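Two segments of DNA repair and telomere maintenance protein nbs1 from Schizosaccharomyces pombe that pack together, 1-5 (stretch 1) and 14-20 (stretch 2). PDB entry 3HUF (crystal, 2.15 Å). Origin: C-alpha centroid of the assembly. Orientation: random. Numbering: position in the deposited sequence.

Stretch 1 (1-5) MWIIE
Stretch 2 14-20: KSRILFP

In an antiparallel pairing, alternate residue pairs can exchange two backbone hydrogen bonds, and two short segments of nbs1 illustrate the principle. I4 and R16 form such a pair: I4 N donates to R16 O at 2.8 Å, and R16 N returns a bond to I4 O, also at 2.8 Å, with N-H...O angles of 165° and 145°. Two residues along, L18 N donates to W2 O at 2.9 Å and 159°.

The reciprocal I4-R16 pair fixes the register, and the L18 N to W2 O bond is consistent with it. I4 faces R16 with CA atoms 5.3 Å apart, whereas I3 and I17, the intervening non-hydrogen-bonded pair, have CA atoms 4.3 Å apart; E5 lies nearest S15. The strand directions differ by 143°, antiparallel but not exactly opposed, and the CA spacing does not widen along the pairing. Extended backbones sustain it, with phi/psi of -133/143 at I3, -120/146 at I4, -152/133 at R16 and -81/125 at I17. Carbonyls also receive CA-H...O contacts: I3 CA lies 3.3 Å from R16 O, and I17 CA 3.4 Å from W2 O.

Alternation sorts the side chains. W2, I4, R16 and L18 share one face, where I4 (chi1 p, chi2 t) reaches diagonally to L18 (m, t), bringing I4 CG2 within 3.7 Å of L18 CD1. The ends of W2 (chi1 -86°, chi2 109°) and R16 (t, t, t) lead away; the R16 guanidinium is hydrogen-bonded elsewhere in the structure. On the other face, I3 (m, chi2 109°) meets I17 (m, t), CG1 to CG1 at 4.2 Å, an apolar contact.

Beyond the I3-I17 pair, M1 (m, t, p) places CE 3.4 Å from F19 CE2, obliquely to the ring, while its SD sits at the ring edge, 5.5 Å from the centroid. F19 adopts chi1 -51° and chi2 120°.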

# COMPACT_ATOMS: atom_id res chain seq x y z
N MET A 1 -1.31 3.84 -7.24
CA MET A 1 -1.96 3.90 -8.58
C MET A 1 -1.75 5.29 -9.18
O MET A 1 -1.42 6.23 -8.45
CB MET A 1 -3.44 3.58 -8.45
CG MET A 1 -3.72 2.11 -8.06
SD MET A 1 -5.43 1.82 -8.43
CE MET A 1 -5.33 2.70 -9.95
N TRP A 2 -1.92 5.40 -10.49
CA TRP A 2 -1.72 6.66 -11.20
C TRP A 2 -3.04 7.42 -11.23
O TRP A 2 -4.10 6.83 -11.43
CB TRP A 2 -1.25 6.43 -12.65
CG TRP A 2 0.24 6.27 -12.79
CD1 TRP A 2 0.94 5.12 -13.08
CD2 TRP A 2 1.22 7.29 -12.61
NE1 TRP A 2 2.30 5.38 -13.10
CE2 TRP A 2 2.49 6.71 -12.81
CE3 TRP A 2 1.14 8.67 -12.32
CZ2 TRP A 2 3.68 7.45 -12.73
CZ3 TRP A 2 2.34 9.40 -12.24
CH2 TRP A 2 3.57 8.80 -12.44
N ILE A 3 -2.95 8.73 -11.02
CA ILE A 3 -4.09 9.63 -11.09
C ILE A 3 -3.71 10.84 -11.93
O ILE A 3 -2.56 11.27 -11.87
CB ILE A 3 -4.49 10.13 -9.70
CG1 ILE A 3 -4.79 8.95 -8.77
CG2 ILE A 3 -5.67 11.09 -9.80
CD1 ILE A 3 -3.70 8.81 -7.73
N ILE A 4 -4.65 11.36 -12.73
CA ILE A 4 -4.47 12.67 -13.38
C ILE A 4 -5.54 13.69 -12.99
O ILE A 4 -6.68 13.35 -12.75
CB ILE A 4 -4.39 12.58 -14.94
CG1 ILE A 4 -5.66 11.97 -15.52
CG2 ILE A 4 -3.15 11.80 -15.36
CD1 ILE A 4 -5.81 12.14 -17.02
N GLU A 5 -5.13 14.95 -12.92
CA GLU A 5 -6.05 16.05 -12.77
C GLU A 5 -5.38 17.26 -13.43
O GLU A 5 -4.21 17.18 -13.81
CB GLU A 5 -6.38 16.33 -11.29
CG GLU A 5 -5.18 16.57 -10.41
CD GLU A 5 -5.56 16.91 -8.98
OE1 GLU A 5 -6.77 16.81 -8.63
OE2 GLU A 5 -4.66 17.29 -8.19
N LYS A 14 -12.51 17.44 -13.13
CA LYS A 14 -12.48 16.09 -12.58
C LYS A 14 -11.07 15.52 -12.58
O LYS A 14 -10.22 15.93 -13.38
CB LYS A 14 -13.42 15.20 -13.39
CG LYS A 14 -14.86 15.64 -13.20
CD LYS A 14 -15.85 14.79 -13.95
CE LYS A 14 -17.21 14.84 -13.23
NZ LYS A 14 -17.50 16.13 -12.50
N SER A 15 -10.81 14.59 -11.66
CA SER A 15 -9.59 13.78 -11.69
C SER A 15 -9.92 12.39 -12.20
O SER A 15 -11.08 12.04 -12.38
CB SER A 15 -8.91 13.71 -10.32
OG SER A 15 -9.72 13.01 -9.39
N ARG A 16 -8.89 11.60 -12.50
CA ARG A 16 -9.16 10.26 -13.01
C ARG A 16 -8.05 9.29 -12.66
O ARG A 16 -6.88 9.59 -12.85
CB ARG A 16 -9.37 10.30 -14.52
CG ARG A 16 -9.52 8.91 -15.11
CD ARG A 16 -10.12 8.92 -16.48
NE ARG A 16 -10.18 7.57 -17.01
CZ ARG A 16 -10.53 7.28 -18.26
NH1 ARG A 16 -10.86 8.26 -19.10
NH2 ARG A 16 -10.55 6.01 -18.66
N ILE A 17 -8.43 8.13 -12.16
CA ILE A 17 -7.48 7.05 -11.92
C ILE A 17 -7.17 6.29 -13.23
O ILE A 17 -8.07 5.80 -13.90
CB ILE A 17 -8.03 6.06 -10.88
CG1 ILE A 17 -8.25 6.77 -9.55
CG2 ILE A 17 -7.05 4.96 -10.64
CD1 ILE A 17 -9.04 5.91 -8.61
N LEU A 18 -5.89 6.20 -13.57
CA LEU A 18 -5.47 5.55 -14.80
C LEU A 18 -4.88 4.18 -14.49
O LEU A 18 -3.91 4.06 -13.78
CB LEU A 18 -4.43 6.42 -15.54
CG LEU A 18 -4.89 7.82 -15.98
CD1 LEU A 18 -3.78 8.49 -16.86
CD2 LEU A 18 -6.25 7.76 -16.74
N PHE A 19 -5.45 3.14 -15.06
CA PHE A 19 -4.94 1.81 -14.87
C PHE A 19 -3.94 1.48 -15.98
O PHE A 19 -3.92 2.16 -17.00
CB PHE A 19 -6.11 0.82 -14.89
CG PHE A 19 -7.22 1.20 -13.96
CD1 PHE A 19 -8.50 1.43 -14.45
CD2 PHE A 19 -7.00 1.31 -12.60
CE1 PHE A 19 -9.55 1.77 -13.59
CE2 PHE A 19 -8.02 1.64 -11.74
CZ PHE A 19 -9.30 1.88 -12.24
N PRO A 20 -3.06 0.49 -15.75
CA PRO A 20 -2.26 -0.11 -16.81
C PRO A 20 -3.05 -0.35 -18.10
O PRO A 20 -4.16 -0.90 -18.05
CB PRO A 20 -1.83 -1.44 -16.18
CG PRO A 20 -1.58 -1.03 -14.71
CD PRO A 20 -2.73 -0.09 -14.43